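Local coordinates for protein 2-oxoglutarate carboxylase small subunit (Hydrogenobacter thermophilus, PDB 7KCT) that is a biotin carboxylase-type subunit of the ATP-grasp superfamily and binds ADP, bicarbonate and magnesium, at residues N18-V26 with R375-Y384; R25-I35 with D315-I323. All coordinates share one frame; numbering follows the deposited sequence.

Contact 1 (N18-V26 with R375-Y384); sequences NRGEIACRV and RVEHASSKGY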
loop_
_atom_site.group_PDB
_atom_site.type_symbol
_atom_site.label_atom_id
_atom_site.label_comp_id
_atom_site.label_asym_id
_atom_site.label_seq_id
_atom_site.Cartn_x
_atom_site.Cartn_y
_atom_site.Cartn_z
ATOM N N ASN A 18 22.074 -8.694 3.621
ATOM C CA ASN A 18 21.404 -7.862 4.626
ATOM C C ASN A 18 20.212 -8.628 5.205
ATOM O O ASN A 18 20.080 -9.836 4.975
ATOM C CB ASN A 18 20.983 -6.518 4.042
ATOM C CG ASN A 18 21.058 -5.391 5.076
ATOM O OD1 ASN A 18 20.444 -5.446 6.153
ATOM N ND2 ASN A 18 21.794 -4.366 4.741
ATOM N N ARG A 19 19.403 -7.955 6.032
ATOM C CA ARG A 19 18.352 -8.613 6.811
ATOM C C ARG A 19 17.145 -7.705 6.945
ATOM O O ARG A 19 17.156 -6.552 6.513
ATOM C CB ARG A 19 18.861 -9.008 8.208
ATOM C CG ARG A 19 19.363 -7.842 9.091
ATOM C CD ARG A 19 19.606 -8.236 10.572
ATOM N NE ARG A 19 18.356 -8.656 11.223
ATOM C CZ ARG A 19 17.398 -7.847 11.635
ATOM N NH1 ARG A 19 17.496 -6.517 11.499
ATOM N NH2 ARG A 19 16.302 -8.392 12.168
ATOM N N GLY A 20 16.084 -8.235 7.557
ATOM C CA GLY A 20 15.049 -7.347 8.018
ATOM C C GLY A 20 14.288 -6.741 6.854
ATOM O O GLY A 20 14.206 -7.315 5.778
ATOM N N GLU A 21 13.762 -5.544 7.058
ATOM C CA GLU A 21 12.851 -4.975 6.064
ATOM C C GLU A 21 13.529 -4.710 4.729
ATOM O O GLU A 21 12.883 -4.820 3.677
ATOM C CB GLU A 21 12.198 -3.689 6.584
ATOM C CG GLU A 21 13.111 -2.467 6.792
ATOM C CD GLU A 21 13.173 -1.568 5.571
ATOM O OE1 GLU A 21 12.462 -1.855 4.566
ATOM O OE2 GLU A 21 13.921 -0.556 5.629
ATOM N N ILE A 22 14.798 -4.275 4.746
ATOM C CA ILE A 22 15.469 -3.919 3.495
ATOM C C ILE A 22 15.786 -5.186 2.705
ATOM O O ILE A 22 15.761 -5.181 1.471
ATOM C CB ILE A 22 16.711 -3.046 3.799
ATOM C CG1 ILE A 22 17.329 -2.508 2.517
ATOM C CG2 ILE A 22 17.818 -3.817 4.551
ATOM C CD1 ILE A 22 16.418 -1.625 1.670
ATOM N N ALA A 23 16.093 -6.291 3.384
ATOM C CA ALA A 23 16.325 -7.504 2.620
ATOM C C ALA A 23 15.025 -7.928 1.940
ATOM O O ALA A 23 15.035 -8.286 0.752
ATOM C CB ALA A 23 16.913 -8.608 3.505
ATOM N N CYS A 24 13.880 -7.758 2.625
ATOM C CA CYS A 24 12.599 -8.076 1.998
ATOM C C CYS A 24 12.302 -7.162 0.821
ATOM O O CYS A 24 11.824 -7.627 -0.224
ATOM C CB CYS A 24 11.465 -8.019 3.027
ATOM S SG CYS A 24 11.609 -9.330 4.304
ATOM N N ARG A 25 12.578 -5.873 0.972
ATOM C CA ARG A 25 12.396 -4.893 -0.099
ATOM C C ARG A 25 13.201 -5.246 -1.336
ATOM O O ARG A 25 12.709 -5.146 -2.472
ATOM C CB ARG A 25 12.794 -3.513 0.447
ATOM C CG ARG A 25 12.958 -2.451 -0.621
ATOM C CD ARG A 25 11.604 -1.938 -1.057
ATOM N NE ARG A 25 11.640 -0.912 -2.095
ATOM C CZ ARG A 25 11.526 -1.148 -3.389
ATOM N NH1 ARG A 25 11.412 -2.399 -3.839
ATOM N NH2 ARG A 25 11.503 -0.112 -4.228
ATOM N N VAL A 26 14.453 -5.633 -1.152
ATOM C CA VAL A 26 15.264 -6.030 -2.294
ATOM C C VAL A 26 14.770 -7.348 -2.890
ATOM O O VAL A 26 14.714 -7.504 -4.115
ATOM C CB VAL A 26 16.743 -6.108 -1.866
ATOM C CG1 VAL A 26 17.597 -6.712 -2.967
ATOM C CG2 VAL A 26 17.262 -4.682 -1.462
ATOM N N ARG A 375 1.342 2.316 2.352
ATOM C CA ARG A 375 2.332 1.293 2.037
ATOM C C ARG A 375 3.014 0.910 3.331
ATOM O O ARG A 375 3.312 1.764 4.174
ATOM C CB ARG A 375 3.335 1.830 0.980
ATOM C CG ARG A 375 4.586 1.041 0.729
ATOM C CD ARG A 375 5.420 1.744 -0.332
ATOM N NE ARG A 375 6.718 1.132 -0.505
ATOM C CZ ARG A 375 7.626 1.552 -1.365
ATOM N NH1 ARG A 375 7.396 2.619 -2.148
ATOM N NH2 ARG A 375 8.758 0.908 -1.427
ATOM N N VAL A 376 3.285 -0.371 3.488
ATOM C CA VAL A 376 3.947 -0.871 4.674
ATOM C C VAL A 376 5.170 -1.645 4.233
ATOM O O VAL A 376 5.060 -2.528 3.373
ATOM C CB VAL A 376 3.040 -1.770 5.527
ATOM C CG1 VAL A 376 3.825 -2.236 6.782
ATOM C CG2 VAL A 376 1.807 -1.024 5.938
ATOM N N GLU A 377 6.323 -1.320 4.819
ATOM C CA GLU A 377 7.569 -2.066 4.641
ATOM C C GLU A 377 7.890 -2.748 5.973
ATOM O O GLU A 377 8.162 -2.080 6.976
ATOM C CB GLU A 377 8.712 -1.155 4.196
ATOM C CG GLU A 377 8.443 -0.432 2.878
ATOM C CD GLU A 377 8.731 -1.276 1.606
ATOM O OE1 GLU A 377 9.496 -2.307 1.635
ATOM O OE2 GLU A 377 8.173 -0.880 0.556
ATOM N N HIS A 378 7.861 -4.078 5.994
ATOM C CA HIS A 378 7.992 -4.735 7.286
ATOM C C HIS A 378 8.430 -6.187 7.097
ATOM O O HIS A 378 8.280 -6.783 6.019
ATOM C CB HIS A 378 6.664 -4.634 8.080
ATOM C CG HIS A 378 5.628 -5.610 7.651
ATOM N ND1 HIS A 378 4.962 -6.432 8.542
ATOM C CD2 HIS A 378 5.181 -5.951 6.417
ATOM C CE1 HIS A 378 4.159 -7.242 7.869
ATOM N NE2 HIS A 378 4.261 -6.958 6.581
ATOM N N ALA A 379 8.988 -6.751 8.160
ATOM C CA ALA A 379 9.403 -8.139 8.094
ATOM C C ALA A 379 8.933 -8.918 9.309
ATOM O O ALA A 379 9.575 -9.897 9.700
ATOM C CB ALA A 379 10.924 -8.258 7.942
ATOM N N SER A 380 7.813 -8.517 9.887
ATOM C CA SER A 380 7.361 -8.998 11.182
ATOM C C SER A 380 6.020 -9.709 11.101
ATOM O O SER A 380 5.230 -9.493 10.184
ATOM C CB SER A 380 7.227 -7.848 12.189
ATOM O OG SER A 380 8.514 -7.430 12.584
ATOM N N SER A 381 5.823 -10.579 12.089
ATOM C CA SER A 381 4.667 -11.417 12.332
ATOM C C SER A 381 4.606 -11.667 13.834
ATOM O O SER A 381 5.599 -11.502 14.550
ATOM C CB SER A 381 4.753 -12.781 11.623
ATOM O OG SER A 381 4.510 -12.684 10.239
ATOM N N LYS A 382 3.470 -12.167 14.303
ATOM C CA LYS A 382 3.443 -12.644 15.679
ATOM C C LYS A 382 4.639 -13.565 15.916
ATOM O O LYS A 382 4.946 -14.440 15.092
ATOM C CB LYS A 382 2.143 -13.379 15.972
ATOM C CG LYS A 382 2.238 -14.188 17.268
ATOM C CD LYS A 382 0.967 -14.235 18.031
ATOM C CE LYS A 382 1.079 -15.187 19.228
ATOM N NZ LYS A 382 -0.234 -15.334 19.938
ATOM N N GLY A 383 5.329 -13.351 17.042
ATOM C CA GLY A 383 6.504 -14.134 17.367
ATOM C C GLY A 383 7.827 -13.569 16.884
ATOM O O GLY A 383 8.870 -14.173 17.150
ATOM N N TYR A 384 7.821 -12.465 16.142
ATOM C CA TYR A 384 9.065 -11.819 15.757
ATOM C C TYR A 384 9.829 -11.395 17.014
ATOM O O TYR A 384 9.274 -10.733 17.892
ATOM C CB TYR A 384 8.777 -10.608 14.880
ATOM C CG TYR A 384 10.041 -9.835 14.538
ATOM C CD1 TYR A 384 10.930 -10.299 13.587
ATOM C CD2 TYR A 384 10.337 -8.652 15.190
ATOM C CE1 TYR A 384 12.105 -9.602 13.304
ATOM C CE2 TYR A 384 11.487 -7.935 14.908
ATOM C CZ TYR A 384 12.372 -8.402 13.967
ATOM O OH TYR A 384 13.517 -7.674 13.717
HETATM O O HOH W 1 10.266 -4.276 3.159
HETATM O O HOH W 2 11.974 -0.524 2.292
#
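The first helix of the N-terminal Rossmann-like domain, 20-32, meets strand 374-378 of the C-terminal antiparallel sheet and the loop after it, the short helix and strand segments standing 115° apart. Glu-377, on that strand, is central to the contact. Its OE1 lies against the aliphatic part of Arg-25, 3.4 Å from Arg-25 CD, while its OE2 takes both NE and NH2 of Arg-375, a side-on salt bridge to a single oxygen. NE, at 2.7 Å from OE2, uses the anti lone pair; NH2 comes from above the carboxylate plane. Arg-375 reaches this position with an extended chain, and its NH2 stops 3.5 Å from Arg-25 NE, two donors that do not bond, the guanidinium planes turned 73° apart. Glu-309 probably offsets their charges, since it forms salt bridges with both arginines. Two waters join Glu-21 to Glu-377: one donates to Glu-21 O and Glu-377 OE1, the other to the OE1 atoms of both glutamates, weakly to Glu-377, bridging carboxylates 4.2 Å apart at those oxygens. Glu-21 OE2 turns elsewhere, to Lys-396 and to Tyr-90, which lines an ADP pocket. Ala-379 CB packs on Cys-24 SG at 3.9 Å. At the helix start, Arg-19 NH2, also paired with Glu-45, donates in its guanidinium plane to Tyr-384 OH (3.3 Å). The whole is a water-bridged, charge-rich interface between the N- and C-terminal domains of the biotin carboxylase fold.

Contact 2 (R25-I35 with D315-I323); sequences RVIRACKELGI and DIVKWQIRI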
loop_
_atom_site.group_PDB
_atom_site.type_symbol
_atom_site.label_atom_id
_atom_site.label_comp_id
_atom_site.label_asym_id
_atom_site.label_seq_id
_atom_site.Cartn_x
_atom_site.Cartn_y
_atom_site.Cartn_z
ATOM N N ARG A 25 12.578 -5.873 0.972
ATOM C CA ARG A 25 12.396 -4.893 -0.099
ATOM C C ARG A 25 13.201 -5.246 -1.336
ATOM O O ARG A 25 12.709 -5.146 -2.472
ATOM C CB ARG A 25 12.794 -3.513 0.447
ATOM C CG ARG A 25 12.958 -2.451 -0.621
ATOM C CD ARG A 25 11.604 -1.938 -1.057
ATOM N NE ARG A 25 11.640 -0.912 -2.095
ATOM C CZ ARG A 25 11.526 -1.148 -3.389
ATOM N NH1 ARG A 25 11.412 -2.399 -3.839
ATOM N NH2 ARG A 25 11.503 -0.112 -4.228
ATOM N N VAL A 26 14.453 -5.633 -1.152
ATOM C CA VAL A 26 15.264 -6.030 -2.294
ATOM C C VAL A 26 14.770 -7.348 -2.890
ATOM O O VAL A 26 14.714 -7.504 -4.115
ATOM C CB VAL A 26 16.743 -6.108 -1.866
ATOM C CG1 VAL A 26 17.597 -6.712 -2.967
ATOM C CG2 VAL A 26 17.262 -4.682 -1.462
ATOM N N ILE A 27 14.466 -8.339 -2.041
ATOM C CA ILE A 27 13.957 -9.615 -2.534
ATOM C C ILE A 27 12.724 -9.416 -3.387
ATOM O O ILE A 27 12.568 -10.061 -4.429
ATOM C CB ILE A 27 13.677 -10.614 -1.395
ATOM C CG1 ILE A 27 14.988 -11.071 -0.818
ATOM C CG2 ILE A 27 12.860 -11.820 -1.945
ATOM C CD1 ILE A 27 14.911 -11.727 0.503
ATOM N N ARG A 28 11.830 -8.530 -2.976
ATOM C CA ARG A 28 10.620 -8.288 -3.752
ATOM C C ARG A 28 10.929 -7.716 -5.137
ATOM O O ARG A 28 10.284 -8.085 -6.126
ATOM C CB ARG A 28 9.681 -7.323 -3.015
ATOM C CG ARG A 28 8.441 -6.983 -3.845
ATOM C CD ARG A 28 7.222 -6.412 -3.084
ATOM N NE ARG A 28 6.941 -7.153 -1.865
ATOM C CZ ARG A 28 6.472 -8.395 -1.813
ATOM N NH1 ARG A 28 6.207 -9.047 -2.926
ATOM N NH2 ARG A 28 6.298 -8.994 -0.643
ATOM N N ALA A 29 11.852 -6.753 -5.200
ATOM C CA ALA A 29 12.264 -6.172 -6.476
ATOM C C ALA A 29 12.840 -7.232 -7.397
ATOM O O ALA A 29 12.570 -7.220 -8.604
ATOM C CB ALA A 29 13.278 -5.045 -6.248
ATOM N N CYS A 30 13.647 -8.152 -6.839
ATOM C CA CYS A 30 14.216 -9.251 -7.611
ATOM C C CYS A 30 13.143 -10.202 -8.139
ATOM O O CYS A 30 13.219 -10.650 -9.287
ATOM C CB CYS A 30 15.224 -10.035 -6.764
ATOM S SG CYS A 30 16.778 -9.187 -6.393
ATOM N N LYS A 31 12.153 -10.537 -7.320
ATOM C CA LYS A 31 11.112 -11.451 -7.774
ATOM C C LYS A 31 10.312 -10.835 -8.913
ATOM O O LYS A 31 10.013 -11.510 -9.907
ATOM C CB LYS A 31 10.185 -11.804 -6.623
ATOM C CG LYS A 31 10.785 -12.792 -5.616
ATOM C CD LYS A 31 9.824 -12.924 -4.388
ATOM C CE LYS A 31 8.641 -13.823 -4.701
ATOM N NZ LYS A 31 8.991 -15.305 -4.781
ATOM N N GLU A 32 10.006 -9.538 -8.807
ATOM C CA GLU A 32 9.256 -8.881 -9.875
ATOM C C GLU A 32 10.057 -8.866 -11.176
ATOM O O GLU A 32 9.477 -8.981 -12.254
ATOM C CB GLU A 32 8.846 -7.461 -9.469
ATOM C CG GLU A 32 7.755 -7.418 -8.368
ATOM C CD GLU A 32 7.435 -5.989 -7.871
ATOM O OE1 GLU A 32 8.064 -5.052 -8.413
ATOM O OE2 GLU A 32 6.572 -5.796 -6.952
ATOM N N LEU A 33 11.382 -8.768 -11.090
ATOM C CA LEU A 33 12.288 -8.866 -12.233
ATOM C C LEU A 33 12.573 -10.291 -12.689
ATOM O O LEU A 33 13.244 -10.456 -13.698
ATOM C CB LEU A 33 13.622 -8.185 -11.893
ATOM C CG LEU A 33 13.616 -6.677 -11.702
ATOM C CD1 LEU A 33 14.954 -6.150 -11.202
ATOM C CD2 LEU A 33 13.253 -6.029 -13.046
ATOM N N GLY A 34 12.092 -11.321 -11.986
ATOM C CA GLY A 34 12.342 -12.701 -12.362
ATOM C C GLY A 34 13.702 -13.217 -11.980
ATOM O O GLY A 34 14.221 -14.124 -12.631
ATOM N N ILE A 35 14.299 -12.657 -10.957
ATOM C CA ILE A 35 15.641 -13.013 -10.524
ATOM C C ILE A 35 15.518 -13.918 -9.300
ATOM O O ILE A 35 14.731 -13.631 -8.386
ATOM C CB ILE A 35 16.458 -11.754 -10.167
ATOM C CG1 ILE A 35 16.617 -10.845 -11.392
ATOM C CG2 ILE A 35 17.777 -12.144 -9.557
ATOM C CD1 ILE A 35 17.017 -9.400 -11.014
ATOM N N ASP A 315 10.719 3.541 -9.063
ATOM C CA ASP A 315 11.120 2.433 -8.177
ATOM C C ASP A 315 12.645 2.403 -8.069
ATOM O O ASP A 315 13.338 1.898 -8.957
ATOM C CB ASP A 315 10.571 1.128 -8.729
ATOM C CG ASP A 315 10.845 -0.038 -7.838
ATOM O OD1 ASP A 315 11.870 -0.011 -7.093
ATOM O OD2 ASP A 315 10.058 -1.006 -7.930
ATOM N N ILE A 316 13.186 2.996 -7.001
ATOM C CA ILE A 316 14.633 3.208 -6.911
ATOM C C ILE A 316 15.414 1.893 -6.778
ATOM O O ILE A 316 16.497 1.733 -7.364
ATOM C CB ILE A 316 14.935 4.156 -5.744
ATOM C CG1 ILE A 316 14.346 5.543 -5.979
ATOM C CG2 ILE A 316 16.428 4.168 -5.521
ATOM C CD1 ILE A 316 14.245 6.348 -4.626
ATOM N N VAL A 317 14.932 0.959 -5.965
ATOM C CA VAL A 317 15.658 -0.300 -5.786
ATOM C C VAL A 317 15.669 -1.116 -7.084
ATOM O O VAL A 317 16.689 -1.711 -7.446
ATOM C CB VAL A 317 15.049 -1.100 -4.621
ATOM C CG1 VAL A 317 15.717 -2.446 -4.458
ATOM C CG2 VAL A 317 15.210 -0.336 -3.326
ATOM N N LYS A 318 14.518 -1.245 -7.751
ATOM C CA LYS A 318 14.511 -1.950 -9.023
ATOM C C LYS A 318 15.498 -1.299 -9.995
ATOM O O LYS A 318 16.217 -2.000 -10.719
ATOM C CB LYS A 318 13.094 -1.990 -9.598
ATOM C CG LYS A 318 12.936 -3.002 -10.718
ATOM C CD LYS A 318 11.515 -3.116 -11.257
ATOM C CE LYS A 318 10.581 -3.809 -10.305
ATOM N NZ LYS A 318 9.283 -4.153 -10.987
ATOM N N TRP A 319 15.553 0.049 -10.018
ATOM C CA TRP A 319 16.501 0.738 -10.897
ATOM C C TRP A 319 17.939 0.468 -10.480
ATOM O O TRP A 319 18.809 0.292 -11.345
ATOM C CB TRP A 319 16.211 2.269 -10.956
ATOM C CG TRP A 319 15.215 2.512 -12.032
ATOM C CD1 TRP A 319 13.908 2.894 -11.884
ATOM C CD2 TRP A 319 15.413 2.309 -13.446
ATOM N NE1 TRP A 319 13.286 2.907 -13.102
ATOM C CE2 TRP A 319 14.193 2.595 -14.081
ATOM C CE3 TRP A 319 16.520 1.953 -14.234
ATOM C CZ2 TRP A 319 14.033 2.511 -15.475
ATOM C CZ3 TRP A 319 16.365 1.884 -15.609
ATOM C CH2 TRP A 319 15.130 2.156 -16.215
ATOM N N GLN A 320 18.234 0.427 -9.175
ATOM C CA GLN A 320 19.567 0.012 -8.770
ATOM C C GLN A 320 19.960 -1.270 -9.498
ATOM O O GLN A 320 21.063 -1.395 -10.025
ATOM C CB GLN A 320 19.638 -0.198 -7.254
ATOM C CG GLN A 320 19.928 1.032 -6.381
ATOM C CD GLN A 320 19.997 0.652 -4.922
ATOM O OE1 GLN A 320 19.029 0.105 -4.356
ATOM N NE2 GLN A 320 21.160 0.834 -4.330
ATOM N N ILE A 321 19.064 -2.252 -9.495
ATOM C CA ILE A 321 19.403 -3.566 -10.013
ATOM C C ILE A 321 19.559 -3.522 -11.523
ATOM O O ILE A 321 20.483 -4.104 -12.072
ATOM C CB ILE A 321 18.329 -4.581 -9.589
ATOM C CG1 ILE A 321 18.370 -4.750 -8.065
ATOM C CG2 ILE A 321 18.596 -5.929 -10.265
ATOM C CD1 ILE A 321 17.141 -5.346 -7.497
ATOM N N ARG A 322 18.677 -2.817 -12.213
ATOM C CA ARG A 322 18.796 -2.668 -13.651
ATOM C C ARG A 322 20.074 -1.936 -14.050
ATOM O O ARG A 322 20.688 -2.261 -15.076
ATOM C CB ARG A 322 17.600 -1.903 -14.180
ATOM C CG ARG A 322 16.319 -2.651 -14.253
ATOM C CD ARG A 322 15.163 -1.680 -14.583
ATOM N NE ARG A 322 14.067 -2.477 -15.050
ATOM C CZ ARG A 322 12.795 -2.311 -14.717
ATOM N NH1 ARG A 322 12.413 -1.325 -13.898
ATOM N NH2 ARG A 322 11.895 -3.166 -15.206
ATOM N N ILE A 323 20.402 -0.857 -13.332
ATOM C CA ILE A 323 21.607 -0.086 -13.595
ATOM C C ILE A 323 22.830 -0.958 -13.427
ATOM O O ILE A 323 23.758 -0.912 -14.234
ATOM C CB ILE A 323 21.661 1.142 -12.657
ATOM C CG1 ILE A 323 20.779 2.267 -13.129
ATOM C CG2 ILE A 323 23.073 1.653 -12.488
ATOM C CD1 ILE A 323 20.462 3.260 -12.006
HETATM O O HOH W 3 10.113 -3.051 -6.266
#
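Two salt bridges, Arg-25 to Asp-315 and Lys-318 to Glu-32, lie along one side of the packing of helix 20-32 on helix 316-324. Arg-25 NH2 donates to Asp-315 OD1 at 2.9 Å; OD1 lies near the guanidinium plane, whereas NH2 approaches from above the carboxylate plane. Asp-315 sits at the N-cap position, and its OD1 accepts the capping bond from Lys-318 N (3.0 Å, 166°) on the opposite face of the carboxylate. One oxygen thus both caps the helix and anchors the arginine, and a water joins Arg-25 NH1 to OD2. The other bridge runs from Lys-318 NZ to Glu-32 OE1 (3.0 Å), on the anti side of the carboxylate. A bend at chi3 (-72°) turns the lysine tip toward this acid, which also pairs with Arg-410 of the second subunit.

Beside the charged groups, apolar side chains pack the helices together. Val-317 lays its CB over one face of the Arg-25 guanidinium, and its CG1 meets Val-26 CG2 and Ala-29 CB, each at 4.0 Å. Ala-29 CB also touches Ile-321 CD1, which reaches Cys-30 SG as well. On its other branch, Ile-321 CG2 touches both Leu-33 CD1 (3.8 Å) and Ile-35 CD1 (3.9 Å). Leu-33 has further partners: both methyls meet the methylene CG of Lys-318, and CD2 sits over one face of the Arg-322 guanidinium.

Backbone bonds end the first helix in a Schellman motif, with Gly-34 at positive phi, before the chain enters strand 36-41. The axes of segments 25-32 and 316-323 cross at -62° and approach to 9.3 Å, where a helix of the Rossmann-like N-terminal domain packs against one from the ATP-grasp region.

From the N terminus, the chain leaves strand 13-16 and forms helix 20-32, which serves both interfaces: its opening turns enter contact 1 and its later turns enter contact 2, and Arg-25 and Val-26 belong to both segments. The chain then passes through the rest of the parallel sheet and the ATP-grasp region before 315-323 returns to the helix, closing a loop of 279 intervening residues. It runs on to strand 374-378, where contact 1 closes the larger loop of 348, with contact 2 nested inside. The N-terminal helix thereby joins the ATP-grasp and C-terminal parts, and both contacts also touch the second subunit.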